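Local coordinates for protein structure-specific endonuclease subunit SLX1 (Candida glabrata, PDB 4XLG) that probably acts as the catalytic subunit of the SLX1-SLX4 endonuclease, nicking branched DNA near junctions with single strands during repair and recombination, at residues 109-114 / 130-135; 60-65 / 188-193; 271-276 / 286-291; 76-81 / 116-121. The protein carries 1 engineered substitution. One frame throughout, in Å; residues are numbered along the deposited sequence.

Interaction 1: 109-114 / 130-135; sequences HKLAMI and LHFFNQ
I114, on helix 107-118, and L130, on strand 129-132, face each other and bury the most surface in this contact, with the ring of F132 next. The two aliphatic side chains meet at about a right angle. CG2 of I114 lies 4.0 Å from CD2 of L130, and CD1 of I114 is 4.1 Å from CD1 of L130, so both branches of the isoleucine rest on the forked end of the leucine. With CG1 of I114 beside the backbone N (chi1 -59°), CG2 is anti to that N and touches both leucine methyls, while CD1 meets one of them. One helical turn back, L111 sends CD2 to the rim of F132, close to the ring plane and 4.2 Å from CE1, an edge contact. W141 meets the same phenyl group with its ring plane inclined at about 45°, and V161 and L163 of the adjoining strand 160-168 also touch it. H131, between L130 and F132, turns its imidazole to the hydroxyls of S162 and S164. All four touching residues are buried and apolar. The helix is therefore held on this sheet by shape and by exclusion of water, without a directional polar bond between the segments.

Interaction 2: 60-65 / 188-193; sequences WEMVAI and ELVQNL
M62, on strand 60-67 of the GIY-YIG catalytic domain, packs on V190 of the long helix 176-213, which covers the mixed sheet here. This is the tighter half of the contact: both residues are buried, their side chains meet at about a right angle, and CB of M62 lies 3.9 Å from CG2 of V190. P33 and V34 of helix 33-41 also touch V190, while Y14 and L16 of the neighbouring strand 12-18 touch M62. The second half involves I65 and L193, where CG2 of I65 comes to 3.9 Å from CD2 of L193. L193 is partly exposed, and the helix opens to solvent on the side of E188 and N192. A classic beta bulge at V63 and A64, both facing L15, lets M62 and I65 point to the helix although only these two residues lie between them, matching the one-turn spacing of V190 and L193. N186 OD1 accepts a hydrogen bond from M62 N. M62 holds CG anti to the backbone N (chi1 -177°) and bends only at its last torsion, chi3 -69°. The sulfur thereby sits against the valine fork, SD 3.9 Å from CG2 of V190 and 4.2 Å from CG1.

Interaction 3: 271-276 / 286-291; sequences TIIPQS and LKWCDV
W288 lays its indole against P274, at the start of helix 288-299 in the SLX1 C-terminal zinc-binding region. At the root, CB of W288 is 3.8 Å from the carbonyl O of P274. Farther out, CD1 meets CG2 of I273 at 3.5 Å, an oblique approach. CD of P274 stands over the five-membered ring, 3.5 Å from its centroid and 12° off the normal, a CH-pi contact, while CG lies over the middle of the indole, 3.6 Å above its plane, so the proline covers both rings. NE1 of W288 hydrogen-bonds to the backbone of the chain of another protein. On the benzene half, the outermost CH2 is 4.1 Å from P274 CG. Y257 of helix 253-260 touches both P274 and W288. Beside this CH-pi contact one water joins the two backbones, accepting from S276 N and W288 N, each at 2.9 Å; a second links the S276 hydroxyl to the L286 carbonyl. A CA-H...O contact, S276 CA to L286 O at 3.6 Å, closes the same end. Nonpolar packing and the CH-pi contact thus supply the surface, waters serve two backbone amides and one carbonyl, and the indole N-H goes to the partner protein.

Interaction 4: 76-81 / 116-121; sequences LQFQHA and SLLKNE. Engineered in segment 76-81: Q79 (natural residue Glu).
The phenyl ring of F78 has L117 CD1 over one face, 3.9 Å from the centroid and only 10° off the normal, a CH-pi contact above the ring centre. L118 CD2 approaches obliquely, 4.2 Å from CE2 of F78, and the rings of F69 and F123 meet the phenyl in edge-to-face arrangements. CB of L117 lies above the same face as its CD1, out by CE2 of F78 at 3.5 Å, the shortest approach of the contact. With CG of F78 anti to the backbone N (chi1 -168°), the ring swings from helix 72-84 toward helix 107-118. The other branch of L117 turns to the next helical turn, where CD2 is 3.7 Å from CB of A81, so this leucine spans F78 and A81 and buries the largest area here. The engineered Q79 points away from the partner helix; its OE1 bonds to S29 OG and its NE2 to Q83 OE1. N120 is the N-cap of the next short helix, with OD1 accepting from Y122 N and ND2 donating to Y90 O. The arrangement is a buried helix-helix packing that joins helix 72-84 of the GIY-YIG catalytic domain to helix 107-118, the next modelled helix.

Interactions 1 and 2 share the mixed sheet of the catalytic domain: strands 129-132 and 60-67 are neighbours, probably hydrogen-bonded through H131 N to I65 O (2.8 Å) and F133 N to V63 O (2.9 Å). Interactions 1 and 4 share helix 107-118 and also touch where M113 CE lies 3.6 Å from A81 O; along the chain their segments alternate. Interaction 4 is nested in the loop closed by interaction 2, but their nearest atoms are about 7 Å apart. Interaction 3 stands apart in the zinc-binding region, its centre about 18 Å from that of interaction 4 and 28 Å from that of interaction 2; its L286 side chain lies about 6 Å from a zinc ion.

Interaction 1: 109-114 / 130-135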
loop_
_atom_site.group_PDB
_atom_site.type_symbol
_atom_site.label_atom_id
_atom_site.label_comp_id
_atom_site.label_asym_id
_atom_site.label_seq_id
_atom_site.Cartn_x
_atom_site.Cartn_y
_atom_site.Cartn_z
ATOM N N HIS B 109 5.058 -19.966 8.735
ATOM C CA HIS B 109 6.136 -18.994 8.544
ATOM C C HIS B 109 5.758 -17.962 7.487
ATOM O O HIS B 109 6.038 -16.791 7.674
ATOM C CB HIS B 109 7.450 -19.665 8.146
ATOM C CG HIS B 109 8.097 -20.398 9.277
ATOM N ND1 HIS B 109 7.699 -21.655 9.678
ATOM C CD2 HIS B 109 9.097 -20.035 10.114
ATOM C CE1 HIS B 109 8.436 -22.043 10.706
ATOM N NE2 HIS B 109 9.293 -21.079 10.987
ATOM N N LYS B 110 5.133 -18.414 6.402
ATOM C CA LYS B 110 4.699 -17.522 5.329
ATOM C C LYS B 110 3.758 -16.471 5.898
ATOM O O LYS B 110 3.858 -15.303 5.563
ATOM C CB LYS B 110 3.994 -18.301 4.210
ATOM C CG LYS B 110 4.825 -19.483 3.653
ATOM C CD LYS B 110 5.178 -19.263 2.193
ATOM C CE LYS B 110 6.594 -19.701 1.881
ATOM N NZ LYS B 110 6.888 -21.044 2.416
ATOM N N LEU B 111 2.827 -16.894 6.765
ATOM C CA LEU B 111 1.852 -15.955 7.322
ATOM C C LEU B 111 2.458 -15.057 8.431
ATOM O O LEU B 111 2.128 -13.884 8.544
ATOM C CB LEU B 111 0.644 -16.723 7.885
ATOM C CG LEU B 111 -0.116 -17.542 6.851
ATOM C CD1 LEU B 111 -1.257 -18.397 7.576
ATOM C CD2 LEU B 111 -0.697 -16.590 5.806
ATOM N N ALA B 112 3.333 -15.612 9.260
ATOM C CA ALA B 112 4.053 -14.786 10.229
ATOM C C ALA B 112 4.858 -13.670 9.557
ATOM O O ALA B 112 4.970 -12.577 10.105
ATOM C CB ALA B 112 4.997 -15.652 11.080
ATOM N N MET B 113 5.441 -13.965 8.395
ATOM C CA MET B 113 6.211 -12.943 7.670
ATOM C C MET B 113 5.306 -11.765 7.314
ATOM O O MET B 113 5.763 -10.606 7.301
ATOM C CB MET B 113 6.855 -13.499 6.393
ATOM C CG MET B 113 8.188 -14.225 6.641
ATOM S SD MET B 113 9.387 -13.053 7.364
ATOM C CE MET B 113 9.395 -11.696 6.193
ATOM N N ILE B 114 4.031 -12.039 7.021
ATOM C CA ILE B 114 3.128 -10.917 6.710
ATOM C C ILE B 114 3.045 -9.977 7.902
ATOM O O ILE B 114 3.178 -8.765 7.785
ATOM C CB ILE B 114 1.690 -11.381 6.372
ATOM C CG1 ILE B 114 1.732 -12.321 5.168
ATOM C CG2 ILE B 114 0.795 -10.109 6.075
ATOM C CD1 ILE B 114 0.369 -13.034 4.848
ATOM N N LEU B 130 -4.807 -6.639 4.566
ATOM C CA LEU B 130 -4.510 -8.070 4.422
ATOM C C LEU B 130 -5.868 -8.788 4.211
ATOM O O LEU B 130 -6.719 -8.781 5.099
ATOM C CB LEU B 130 -3.791 -8.589 5.691
ATOM C CG LEU B 130 -3.755 -10.119 5.849
ATOM C CD1 LEU B 130 -3.025 -10.768 4.658
ATOM C CD2 LEU B 130 -3.074 -10.387 7.210
ATOM N N HIS B 131 -6.045 -9.415 3.050
ATOM C CA HIS B 131 -7.331 -10.038 2.726
ATOM C C HIS B 131 -7.146 -11.549 2.564
ATOM O O HIS B 131 -6.279 -11.965 1.765
ATOM C CB HIS B 131 -7.888 -9.510 1.397
ATOM C CG HIS B 131 -9.210 -10.140 1.052
ATOM N ND1 HIS B 131 -10.408 -9.693 1.573
ATOM C CD2 HIS B 131 -9.508 -11.255 0.325
ATOM C CE1 HIS B 131 -11.390 -10.484 1.174
ATOM N NE2 HIS B 131 -10.871 -11.427 0.396
ATOM N N PHE B 132 -7.970 -12.340 3.261
ATOM C CA PHE B 132 -7.967 -13.812 3.084
ATOM C C PHE B 132 -9.117 -14.317 2.227
ATOM O O PHE B 132 -10.261 -13.886 2.395
ATOM C CB PHE B 132 -8.057 -14.510 4.472
ATOM C CG PHE B 132 -6.835 -14.278 5.278
ATOM C CD1 PHE B 132 -5.706 -15.078 5.052
ATOM C CD2 PHE B 132 -6.775 -13.261 6.223
ATOM C CE1 PHE B 132 -4.511 -14.879 5.779
ATOM C CE2 PHE B 132 -5.596 -13.062 7.007
ATOM C CZ PHE B 132 -4.450 -13.859 6.773
ATOM N N PHE B 133 -8.805 -15.222 1.306
ATOM C CA PHE B 133 -9.818 -15.870 0.489
ATOM C C PHE B 133 -10.153 -17.232 1.038
ATOM O O PHE B 133 -11.072 -17.930 0.550
ATOM C CB PHE B 133 -9.312 -16.047 -0.929
ATOM C CG PHE B 133 -8.984 -14.744 -1.608
ATOM C CD1 PHE B 133 -10.044 -13.919 -2.078
ATOM C CD2 PHE B 133 -7.647 -14.341 -1.771
ATOM C CE1 PHE B 133 -9.746 -12.709 -2.737
ATOM C CE2 PHE B 133 -7.325 -13.122 -2.441
ATOM C CZ PHE B 133 -8.385 -12.307 -2.931
ATOM N N ASN B 134 -9.372 -17.635 2.030
ATOM C CA ASN B 134 -9.577 -18.959 2.650
ATOM C C ASN B 134 -9.608 -18.775 4.152
ATOM O O ASN B 134 -8.673 -18.193 4.731
ATOM C CB ASN B 134 -8.457 -19.955 2.246
ATOM C CG ASN B 134 -8.712 -21.374 2.801
ATOM O OD1 ASN B 134 -8.639 -21.593 4.014
ATOM N ND2 ASN B 134 -9.051 -22.332 1.906
ATOM N N GLN B 135 -10.685 -19.218 4.784
ATOM C CA GLN B 135 -10.891 -19.003 6.215
ATOM C C GLN B 135 -9.960 -19.859 7.085
ATOM O O GLN B 135 -9.594 -19.447 8.190
ATOM C CB GLN B 135 -12.355 -19.292 6.590
ATOM C CG GLN B 135 -12.677 -19.181 8.094
ATOM C CD GLN B 135 -12.522 -20.497 8.846
ATOM O OE1 GLN B 135 -12.775 -21.573 8.305
ATOM N NE2 GLN B 135 -12.097 -20.412 10.105
#

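Interaction 2: 60-65 / 188-193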
loop_
_atom_site.group_PDB
_atom_site.type_symbol
_atom_site.label_atom_id
_atom_site.label_comp_id
_atom_site.label_asym_id
_atom_site.label_seq_id
_atom_site.Cartn_x
_atom_site.Cartn_y
_atom_site.Cartn_z
ATOM N N TRP B 60 -3.412 -23.487 -8.702
ATOM C CA TRP B 60 -3.114 -22.823 -7.447
ATOM C C TRP B 60 -4.380 -22.223 -6.877
ATOM O O TRP B 60 -5.202 -21.684 -7.623
ATOM C CB TRP B 60 -2.126 -21.668 -7.699
ATOM C CG TRP B 60 -0.792 -22.050 -8.201
ATOM C CD1 TRP B 60 -0.377 -22.059 -9.525
ATOM C CD2 TRP B 60 0.349 -22.365 -7.417
ATOM N NE1 TRP B 60 0.964 -22.386 -9.585
ATOM C CE2 TRP B 60 1.435 -22.555 -8.306
ATOM C CE3 TRP B 60 0.562 -22.496 -6.037
ATOM C CZ2 TRP B 60 2.730 -22.867 -7.862
ATOM C CZ3 TRP B 60 1.857 -22.806 -5.581
ATOM C CH2 TRP B 60 2.923 -22.992 -6.485
ATOM N N GLU B 61 -4.476 -22.175 -5.550
ATOM C CA GLU B 61 -5.500 -21.357 -4.867
ATOM C C GLU B 61 -4.848 -20.052 -4.385
ATOM O O GLU B 61 -3.783 -20.108 -3.774
ATOM C CB GLU B 61 -6.057 -22.132 -3.616
ATOM C CG GLU B 61 -7.100 -21.311 -2.818
ATOM C CD GLU B 61 -7.441 -21.963 -1.473
ATOM O OE1 GLU B 61 -6.756 -22.928 -1.060
ATOM O OE2 GLU B 61 -8.415 -21.492 -0.826
ATOM N N MET B 62 -5.430 -18.885 -4.704
ATOM C CA MET B 62 -4.888 -17.660 -4.098
ATOM C C MET B 62 -5.476 -17.573 -2.695
ATOM O O MET B 62 -6.657 -17.333 -2.544
ATOM C CB MET B 62 -5.242 -16.423 -4.950
ATOM C CG MET B 62 -4.597 -15.128 -4.338
ATOM S SD MET B 62 -4.915 -13.691 -5.405
ATOM C CE MET B 62 -3.900 -14.111 -6.821
ATOM N N VAL B 63 -4.654 -17.750 -1.654
ATOM C CA VAL B 63 -5.262 -17.814 -0.338
ATOM C C VAL B 63 -5.311 -16.476 0.394
ATOM O O VAL B 63 -6.132 -16.284 1.320
ATOM C CB VAL B 63 -4.528 -18.870 0.572
ATOM C CG1 VAL B 63 -4.733 -20.304 -0.044
ATOM C CG2 VAL B 63 -3.013 -18.582 0.780
ATOM N N ALA B 64 -4.423 -15.558 0.006
ATOM C CA ALA B 64 -4.368 -14.240 0.671
ATOM C C ALA B 64 -3.761 -13.229 -0.272
ATOM O O ALA B 64 -2.973 -13.582 -1.154
ATOM C CB ALA B 64 -3.535 -14.286 1.982
ATOM N N ILE B 65 -4.107 -11.961 -0.067
ATOM C CA ILE B 65 -3.420 -10.925 -0.830
ATOM C C ILE B 65 -3.347 -9.683 0.092
ATOM O O ILE B 65 -4.294 -9.402 0.840
ATOM C CB ILE B 65 -4.123 -10.621 -2.189
ATOM C CG1 ILE B 65 -3.255 -9.654 -3.049
ATOM C CG2 ILE B 65 -5.590 -10.066 -1.991
ATOM C CD1 ILE B 65 -3.811 -9.677 -4.547
ATOM N N GLU B 188 -13.671 -16.960 -8.334
ATOM C CA GLU B 188 -14.850 -16.083 -8.188
ATOM C C GLU B 188 -14.576 -15.136 -6.984
ATOM O O GLU B 188 -14.908 -13.943 -7.026
ATOM C CB GLU B 188 -16.163 -16.879 -7.976
ATOM C CG GLU B 188 -17.298 -15.918 -8.089
ATOM C CD GLU B 188 -17.333 -15.330 -9.517
ATOM O OE1 GLU B 188 -17.394 -14.078 -9.710
ATOM O OE2 GLU B 188 -17.233 -16.155 -10.453
ATOM N N LEU B 189 -13.992 -15.675 -5.896
ATOM C CA LEU B 189 -13.686 -14.817 -4.726
ATOM C C LEU B 189 -12.676 -13.710 -5.073
ATOM O O LEU B 189 -12.784 -12.567 -4.586
ATOM C CB LEU B 189 -13.105 -15.651 -3.554
ATOM C CG LEU B 189 -14.092 -16.705 -3.055
ATOM C CD1 LEU B 189 -13.357 -17.563 -1.933
ATOM C CD2 LEU B 189 -15.337 -16.116 -2.463
ATOM N N VAL B 190 -11.664 -14.072 -5.867
ATOM C CA VAL B 190 -10.606 -13.122 -6.235
ATOM C C VAL B 190 -11.256 -12.054 -7.164
ATOM O O VAL B 190 -11.012 -10.835 -6.997
ATOM C CB VAL B 190 -9.416 -13.809 -6.951
ATOM C CG1 VAL B 190 -8.394 -12.749 -7.516
ATOM C CG2 VAL B 190 -8.656 -14.766 -5.971
ATOM N N GLN B 191 -12.055 -12.517 -8.109
ATOM C CA GLN B 191 -12.793 -11.565 -9.010
ATOM C C GLN B 191 -13.634 -10.616 -8.194
ATOM O O GLN B 191 -13.639 -9.374 -8.433
ATOM C CB GLN B 191 -13.672 -12.361 -10.006
ATOM C CG GLN B 191 -14.415 -11.429 -11.006
ATOM C CD GLN B 191 -13.420 -10.880 -12.046
ATOM O OE1 GLN B 191 -13.023 -9.682 -12.007
ATOM N NE2 GLN B 191 -13.092 -11.708 -13.005
ATOM N N ASN B 192 -14.385 -11.159 -7.235
ATOM C CA ASN B 192 -15.282 -10.292 -6.470
ATOM C C ASN B 192 -14.551 -9.195 -5.735
ATOM O O ASN B 192 -14.962 -8.008 -5.823
ATOM C CB ASN B 192 -16.108 -11.116 -5.474
ATOM C CG ASN B 192 -17.165 -11.957 -6.175
ATOM O OD1 ASN B 192 -17.428 -11.769 -7.378
ATOM N ND2 ASN B 192 -17.745 -12.924 -5.440
ATOM N N LEU B 193 -13.455 -9.552 -5.047
ATOM C CA LEU B 193 -12.676 -8.563 -4.302
ATOM C C LEU B 193 -12.105 -7.503 -5.267
ATOM O O LEU B 193 -12.222 -6.297 -5.013
ATOM C CB LEU B 193 -11.509 -9.212 -3.527
ATOM C CG LEU B 193 -10.573 -8.168 -2.848
ATOM C CD1 LEU B 193 -11.282 -7.453 -1.674
ATOM C CD2 LEU B 193 -9.274 -8.773 -2.390
#

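Interaction 3: 271-276 / 286-291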
loop_
_atom_site.group_PDB
_atom_site.type_symbol
_atom_site.label_atom_id
_atom_site.label_comp_id
_atom_site.label_asym_id
_atom_site.label_seq_id
_atom_site.Cartn_x
_atom_site.Cartn_y
_atom_site.Cartn_z
ATOM N N THR B 271 8.942 13.122 11.992
ATOM C CA THR B 271 8.505 12.338 10.848
ATOM C C THR B 271 8.115 13.293 9.728
ATOM O O THR B 271 7.997 14.495 9.942
ATOM C CB THR B 271 7.303 11.388 11.200
ATOM O OG1 THR B 271 6.230 12.155 11.781
ATOM C CG2 THR B 271 7.735 10.316 12.202
ATOM N N ILE B 272 7.898 12.729 8.553
ATOM C CA ILE B 272 7.551 13.466 7.320
ATOM C C ILE B 272 6.118 13.154 6.834
ATOM O O ILE B 272 5.435 14.019 6.282
ATOM C CB ILE B 272 8.549 13.082 6.168
ATOM C CG1 ILE B 272 9.980 13.517 6.501
ATOM C CG2 ILE B 272 8.155 13.720 4.872
ATOM C CD1 ILE B 272 10.977 13.029 5.454
ATOM N N ILE B 273 5.706 11.895 6.967
ATOM C CA ILE B 273 4.429 11.433 6.412
ATOM C C ILE B 273 3.417 11.285 7.562
ATOM O O ILE B 273 3.738 10.697 8.570
ATOM C CB ILE B 273 4.592 10.090 5.693
ATOM C CG1 ILE B 273 5.672 10.171 4.608
ATOM C CG2 ILE B 273 3.248 9.612 5.099
ATOM C CD1 ILE B 273 5.931 8.758 3.974
ATOM N N PRO B 274 2.215 11.863 7.433
ATOM C CA PRO B 274 1.216 11.702 8.496
ATOM C C PRO B 274 0.882 10.234 8.720
ATOM O O PRO B 274 0.887 9.441 7.783
ATOM C CB PRO B 274 -0.007 12.458 7.948
ATOM C CG PRO B 274 0.592 13.458 6.940
ATOM C CD PRO B 274 1.684 12.638 6.294
ATOM N N GLN B 275 0.614 9.875 9.968
ATOM C CA GLN B 275 0.183 8.510 10.281
ATOM C C GLN B 275 -1.157 8.586 10.984
ATOM O O GLN B 275 -1.283 9.251 12.007
ATOM C CB GLN B 275 1.205 7.780 11.166
ATOM C CG GLN B 275 0.842 6.322 11.428
ATOM C CD GLN B 275 0.982 5.436 10.176
ATOM O OE1 GLN B 275 2.094 5.166 9.739
ATOM N NE2 GLN B 275 -0.137 4.957 9.637
ATOM N N SER B 276 -2.158 7.917 10.415
ATOM C CA SER B 276 -3.533 7.909 10.955
ATOM C C SER B 276 -4.064 9.258 11.447
ATOM O O SER B 276 -4.456 9.402 12.604
ATOM C CB SER B 276 -3.636 6.889 12.087
ATOM O OG SER B 276 -3.173 5.633 11.620
ATOM N N LEU B 286 -8.378 8.535 9.197
ATOM C CA LEU B 286 -8.084 8.517 7.767
ATOM C C LEU B 286 -6.841 7.699 7.473
ATOM O O LEU B 286 -5.955 7.568 8.321
ATOM C CB LEU B 286 -7.898 9.948 7.260
ATOM C CG LEU B 286 -9.034 10.914 7.591
ATOM C CD1 LEU B 286 -8.622 12.302 7.144
ATOM C CD2 LEU B 286 -10.315 10.489 6.872
ATOM N N LYS B 287 -6.764 7.139 6.272
ATOM C CA LYS B 287 -5.541 6.472 5.836
ATOM C C LYS B 287 -4.865 7.439 4.900
ATOM O O LYS B 287 -5.458 7.767 3.862
ATOM C CB LYS B 287 -5.862 5.169 5.105
ATOM C CG LYS B 287 -6.446 4.135 6.022
ATOM C CD LYS B 287 -7.299 3.151 5.248
ATOM C CE LYS B 287 -6.511 2.159 4.487
ATOM N NZ LYS B 287 -7.388 0.926 4.321
ATOM N N TRP B 288 -3.669 7.901 5.242
ATOM C CA TRP B 288 -3.019 8.927 4.423
ATOM C C TRP B 288 -2.825 8.442 2.980
ATOM O O TRP B 288 -2.970 9.203 2.028
ATOM C CB TRP B 288 -1.672 9.330 5.042
ATOM C CG TRP B 288 -1.006 10.499 4.326
ATOM C CD1 TRP B 288 0.149 10.451 3.598
ATOM C CD2 TRP B 288 -1.464 11.852 4.279
ATOM N NE1 TRP B 288 0.459 11.708 3.104
ATOM C CE2 TRP B 288 -0.513 12.590 3.519
ATOM C CE3 TRP B 288 -2.551 12.527 4.846
ATOM C CZ2 TRP B 288 -0.630 13.960 3.285
ATOM C CZ3 TRP B 288 -2.698 13.904 4.595
ATOM C CH2 TRP B 288 -1.736 14.612 3.821
ATOM N N CYS B 289 -2.534 7.153 2.817
ATOM C CA CYS B 289 -2.370 6.596 1.453
ATOM C C CYS B 289 -3.645 6.726 0.570
ATOM O O CYS B 289 -3.567 7.020 -0.644
ATOM C CB CYS B 289 -1.955 5.096 1.567
ATOM S SG CYS B 289 -1.516 4.381 -0.060
ATOM N N ASP B 290 -4.814 6.516 1.170
ATOM C CA ASP B 290 -6.067 6.698 0.453
ATOM C C ASP B 290 -6.288 8.191 0.138
ATOM O O ASP B 290 -6.768 8.527 -0.930
ATOM C CB ASP B 290 -7.266 6.178 1.249
ATOM C CG ASP B 290 -7.375 4.660 1.227
ATOM O OD1 ASP B 290 -6.701 3.995 0.408
ATOM O OD2 ASP B 290 -8.123 4.126 2.056
ATOM N N VAL B 291 -5.953 9.064 1.096
ATOM C CA VAL B 291 -6.064 10.504 0.848
ATOM C C VAL B 291 -5.232 10.896 -0.374
ATOM O O VAL B 291 -5.704 11.622 -1.278
ATOM C CB VAL B 291 -5.609 11.319 2.101
ATOM C CG1 VAL B 291 -5.623 12.821 1.793
ATOM C CG2 VAL B 291 -6.562 11.027 3.260
HETATM O O HOH W 1 -2.268 6.961 7.638
HETATM O O HOH W 2 -4.838 5.037 9.387
#

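Interaction 4: 76-81 / 116-121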
loop_
_atom_site.group_PDB
_atom_site.type_symbol
_atom_site.label_atom_id
_atom_site.label_comp_id
_atom_site.label_asym_id
_atom_site.label_seq_id
_atom_site.Cartn_x
_atom_site.Cartn_y
_atom_site.Cartn_z
ATOM N N LEU B 76 6.656 -4.319 -4.717
ATOM C CA LEU B 76 7.807 -5.216 -4.986
ATOM C C LEU B 76 8.736 -5.294 -3.774
ATOM O O LEU B 76 9.322 -6.334 -3.469
ATOM C CB LEU B 76 8.620 -4.693 -6.193
ATOM C CG LEU B 76 7.889 -4.884 -7.530
ATOM C CD1 LEU B 76 8.553 -4.085 -8.687
ATOM C CD2 LEU B 76 7.793 -6.378 -7.843
ATOM N N GLN B 77 8.929 -4.170 -3.103
ATOM C CA GLN B 77 9.710 -4.204 -1.860
ATOM C C GLN B 77 9.120 -5.182 -0.856
ATOM O O GLN B 77 9.873 -5.953 -0.229
ATOM C CB GLN B 77 9.809 -2.817 -1.215
ATOM C CG GLN B 77 10.617 -1.852 -2.045
ATOM C CD GLN B 77 10.516 -0.449 -1.491
ATOM O OE1 GLN B 77 9.436 0.128 -1.429
ATOM N NE2 GLN B 77 11.637 0.080 -1.035
ATOM N N PHE B 78 7.804 -5.129 -0.692
ATOM C CA PHE B 78 7.112 -6.068 0.222
ATOM C C PHE B 78 7.260 -7.488 -0.269
ATOM O O PHE B 78 7.622 -8.399 0.476
ATOM C CB PHE B 78 5.623 -5.692 0.310
ATOM C CG PHE B 78 4.896 -6.384 1.400
ATOM C CD1 PHE B 78 4.344 -7.640 1.188
ATOM C CD2 PHE B 78 4.686 -5.751 2.607
ATOM C CE1 PHE B 78 3.608 -8.273 2.199
ATOM C CE2 PHE B 78 3.965 -6.374 3.622
ATOM C CZ PHE B 78 3.426 -7.652 3.418
ATOM N N GLN B 79 7.006 -7.672 -1.556
ATOM C CA GLN B 79 7.120 -9.031 -2.126
ATOM C C GLN B 79 8.509 -9.630 -1.908
ATOM O O GLN B 79 8.654 -10.782 -1.495
ATOM C CB GLN B 79 6.835 -8.982 -3.633
ATOM C CG GLN B 79 6.919 -10.422 -4.282
ATOM C CD GLN B 79 7.175 -10.315 -5.731
ATOM O OE1 GLN B 79 6.573 -9.500 -6.402
ATOM N NE2 GLN B 79 8.125 -11.086 -6.230
ATOM N N HIS B 80 9.537 -8.853 -2.209
ATOM C CA HIS B 80 10.880 -9.397 -2.081
ATOM C C HIS B 80 11.229 -9.664 -0.626
ATOM O O HIS B 80 11.911 -10.633 -0.328
ATOM C CB HIS B 80 11.885 -8.427 -2.747
ATOM C CG HIS B 80 11.691 -8.335 -4.229
ATOM N ND1 HIS B 80 12.079 -7.242 -4.975
ATOM C CD2 HIS B 80 11.113 -9.200 -5.102
ATOM C CE1 HIS B 80 11.755 -7.441 -6.243
ATOM N NE2 HIS B 80 11.173 -8.622 -6.348
ATOM N N ALA B 81 10.772 -8.799 0.280
ATOM C CA ALA B 81 11.058 -9.012 1.709
ATOM C C ALA B 81 10.344 -10.304 2.195
ATOM O O ALA B 81 10.908 -11.107 2.975
ATOM C CB ALA B 81 10.589 -7.792 2.501
ATOM N N SER B 116 5.067 -9.618 10.438
ATOM C CA SER B 116 6.336 -8.950 10.677
ATOM C C SER B 116 6.542 -7.748 9.777
ATOM O O SER B 116 7.035 -6.705 10.228
ATOM C CB SER B 116 7.487 -9.926 10.513
ATOM O OG SER B 116 7.357 -10.916 11.513
ATOM N N LEU B 117 6.194 -7.889 8.515
ATOM C CA LEU B 117 6.335 -6.753 7.584
ATOM C C LEU B 117 5.314 -5.631 7.837
ATOM O O LEU B 117 5.652 -4.469 7.749
ATOM C CB LEU B 117 6.211 -7.244 6.134
ATOM C CG LEU B 117 7.402 -8.135 5.700
ATOM C CD1 LEU B 117 7.100 -8.742 4.317
ATOM C CD2 LEU B 117 8.728 -7.391 5.698
ATOM N N LEU B 118 4.074 -5.985 8.163
ATOM C CA LEU B 118 3.072 -4.981 8.463
ATOM C C LEU B 118 3.440 -4.200 9.743
ATOM O O LEU B 118 3.028 -3.055 9.905
ATOM C CB LEU B 118 1.688 -5.616 8.605
ATOM C CG LEU B 118 1.120 -6.288 7.379
ATOM C CD1 LEU B 118 -0.184 -7.023 7.733
ATOM C CD2 LEU B 118 0.873 -5.242 6.235
ATOM N N LYS B 119 4.233 -4.794 10.618
ATOM C CA LYS B 119 4.681 -4.065 11.823
ATOM C C LYS B 119 5.874 -3.184 11.543
ATOM O O LYS B 119 6.279 -2.390 12.378
ATOM C CB LYS B 119 5.036 -5.030 12.965
ATOM C CG LYS B 119 3.825 -5.771 13.499
ATOM N N ASN B 120 6.469 -3.329 10.370
ATOM C CA ASN B 120 7.722 -2.609 10.119
ATOM C C ASN B 120 7.453 -1.129 9.816
ATOM O O ASN B 120 6.459 -0.813 9.122
ATOM C CB ASN B 120 8.450 -3.273 8.942
ATOM C CG ASN B 120 9.554 -2.409 8.390
ATOM O OD1 ASN B 120 9.309 -1.579 7.531
ATOM N ND2 ASN B 120 10.775 -2.608 8.869
ATOM N N GLU B 121 8.360 -0.256 10.274
ATOM C CA GLU B 121 8.181 1.190 10.183
ATOM C C GLU B 121 7.810 1.651 8.761
ATOM O O GLU B 121 6.909 2.481 8.539
ATOM C CB GLU B 121 9.482 1.910 10.668
ATOM C CG GLU B 121 10.782 1.347 9.982
ATOM C CD GLU B 121 12.097 1.738 10.672
ATOM O OE1 GLU B 121 12.070 2.440 11.722
ATOM O OE2 GLU B 121 13.167 1.338 10.148
#